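Local atomic coordinates of rusticyanin (Thiobacillus ferrooxidans, PDB entry 2CAK), a protein that carries electrons from cytochrome c552 to the A-type oxidase as a periplasmic blue copper protein with one copper ion. Residues 8-11 with 12-15. Sequence-based numbering, arbitrary orientation. Where two conformers were deposited one is given.
Sequences EATL and PQVK
Gln13 reaches back from the first turn of a helix to take up the backbone N-H of Thr10, the N-cap residue. Its CG stands beside its own backbone N (chi1 -68°) and the chain runs on extended, which carries Gln13 OE1 3.0 Å from Thr10 N. The N-H points well at OE1, at 162°, although the donor is tilted 18° from the amide carbonyl plane. Thr10 OG1, set between its backbone N and carbonyl carbon, turns toward the same oxygen and adds a weak hydrogen bond at 3.4 Å from Gln13 OE1. Thr10 OG1 also lies 3.5 Å from Pro12 CD, so the hydroxyl sits between the proline ring and the glutamine side chain. Behind the cap, the helix proper starts with Val14 N to Thr10 O and Lys15 N to Leu11 O. On the buried side, Val14 CG2 meets Ala9 CB at 4.0 Å, while Ala9 packs on Tyr121 and Val14 on Phe119 of strand 119-126. Gln13 OE1 accepting the N-H of the N-cap Thr10 is the side-chain-to-backbone half of a capping box, here linking edge strand 7-9 of the cupredoxin beta-sandwich to helix 11-18.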
ATOM      1  N   GLU A   8      15.390  -4.792   4.732  1.00 15.34           N
ATOM      2  CA  GLU A   8      15.708  -5.244   3.377  1.00 14.86           C
ATOM      3  C   GLU A   8      15.450  -6.745   3.193  1.00 14.67           C
ATOM      4  O   GLU A   8      15.887  -7.537   4.030  1.00 21.65           O
ATOM      5  CB  GLU A   8      17.162  -4.930   2.994  1.00 19.58           C
ATOM      6  CG  GLU A   8      17.513  -3.454   3.112  1.00 21.09           C
ATOM      7  CD  GLU A   8      16.904  -2.623   1.986  1.00 25.10           C
ATOM      8  OE1 GLU A   8      16.699  -3.243   0.915  1.00 32.31           O
ATOM      9  OE2 GLU A   8      16.692  -1.402   2.168  1.00 36.82           O
ATOM     10  N   ALA A   9      14.865  -7.131   2.069  1.00 13.86           N
ATOM     11  CA  ALA A   9      14.478  -8.508   1.841  1.00 14.03           C
ATOM     12  C   ALA A   9      15.015  -8.973   0.482  1.00 13.40           C
ATOM     13  O   ALA A   9      15.052  -8.176  -0.459  1.00 16.27           O
ATOM     14  CB  ALA A   9      12.960  -8.646   1.800  1.00 17.37           C
ATOM     15  N   THR A  10      15.393 -10.252   0.382  1.00 14.13           N
ATOM     16  CA  THR A  10      15.738 -10.851  -0.881  1.00 16.24           C
ATOM     17  C   THR A  10      14.461 -11.212  -1.613  1.00 15.02           C
ATOM     18  O   THR A  10      13.358 -11.213  -1.037  1.00 14.79           O
ATOM     19  CB  THR A  10      16.538 -12.163  -0.686  1.00 17.92           C
ATOM     20  OG1 THR A  10      15.719 -13.050   0.037  1.00 21.02           O
ATOM     21  CG2 THR A  10      17.778 -11.921   0.132  1.00 23.65           C
ATOM     22  N   LEU A  11      14.561 -11.574  -2.906  1.00 18.30           N
ATOM     23  CA  LEU A  11      13.363 -11.894  -3.680  1.00 19.42           C
ATOM     24  C   LEU A  11      12.634 -13.073  -3.063  1.00 18.32           C
ATOM     25  O   LEU A  11      11.398 -12.986  -3.014  1.00 18.19           O
ATOM     26  CB  LEU A  11      13.757 -12.148  -5.154  1.00 24.92           C
ATOM     27  CG  LEU A  11      12.576 -12.342  -6.102  1.00 27.98           C
ATOM     28  CD1 LEU A  11      11.588 -11.177  -5.972  1.00 30.53           C
ATOM     29  CD2 LEU A  11      13.047 -12.484  -7.541  1.00 38.79           C
ATOM     30  N   PRO A  12      13.211 -14.194  -2.656  1.00 19.60           N
ATOM     31  CA  PRO A  12      12.331 -15.244  -2.073  1.00 21.31           C
ATOM     32  C   PRO A  12      11.605 -14.798  -0.816  1.00 18.85           C
ATOM     33  O   PRO A  12      10.491 -15.261  -0.505  1.00 19.67           O
ATOM     34  CB  PRO A  12      13.322 -16.406  -1.819  1.00 26.26           C
ATOM     35  CG  PRO A  12      14.592 -16.053  -2.468  1.00 30.78           C
ATOM     36  CD  PRO A  12      14.619 -14.623  -2.835  1.00 24.25           C
ATOM     37  N   GLN A  13      12.208 -13.905  -0.032  1.00 17.20           N
ATOM     38  CA  GLN A  13      11.546 -13.353   1.142  1.00 15.95           C
ATOM     39  C   GLN A  13      10.391 -12.461   0.733  1.00 14.97           C
ATOM     40  O   GLN A  13       9.325 -12.472   1.383  1.00 15.68           O
ATOM     41  CB  GLN A  13      12.524 -12.577   2.035  1.00 17.90           C
ATOM     42  CG  GLN A  13      13.564 -13.464   2.715  1.00 21.98           C
ATOM     43  CD  GLN A  13      14.600 -12.626   3.413  1.00 24.12           C
ATOM     44  OE1 GLN A  13      15.029 -11.566   2.998  1.00 23.16           O
ATOM     45  NE2 GLN A  13      15.055 -13.131   4.568  1.00 39.51           N
ATOM     46  N   VAL A  14      10.554 -11.653  -0.337  1.00 14.13           N
ATOM     47  CA  VAL A  14       9.439 -10.858  -0.851  1.00 13.22           C
ATOM     48  C   VAL A  14       8.287 -11.742  -1.246  1.00 13.30           C
ATOM     49  O   VAL A  14       7.123 -11.472  -0.907  1.00 14.01           O
ATOM     50  CB  VAL A  14       9.880  -9.959  -2.037  1.00 13.73           C
ATOM     51  CG1 VAL A  14       8.724  -9.329  -2.767  1.00 15.91           C
ATOM     52  CG2 VAL A  14      10.840  -8.839  -1.565  1.00 16.92           C
ATOM     53  N   LYS A  15       8.575 -12.803  -2.007  1.00 15.41           N
ATOM     54  CA  LYS A  15       7.496 -13.708  -2.448  1.00 18.17           C
ATOM     55  C   LYS A  15       6.795 -14.314  -1.248  1.00 17.14           C
ATOM     56  O   LYS A  15       5.574 -14.456  -1.268  1.00 18.50           O
ATOM     57  CB  LYS A  15       8.049 -14.774  -3.399  1.00 22.69           C
ATOM     58  CG  LYS A  15       8.345 -14.240  -4.786  0.74 27.68           C
ATOM     59  CD  LYS A  15       8.891 -15.294  -5.733  0.74 30.93           C
ATOM     60  CE  LYS A  15       9.451 -14.722  -7.025  0.74 34.67           C
ATOM     61  NZ  LYS A  15      10.469 -15.609  -7.660  0.74 52.15           N
TER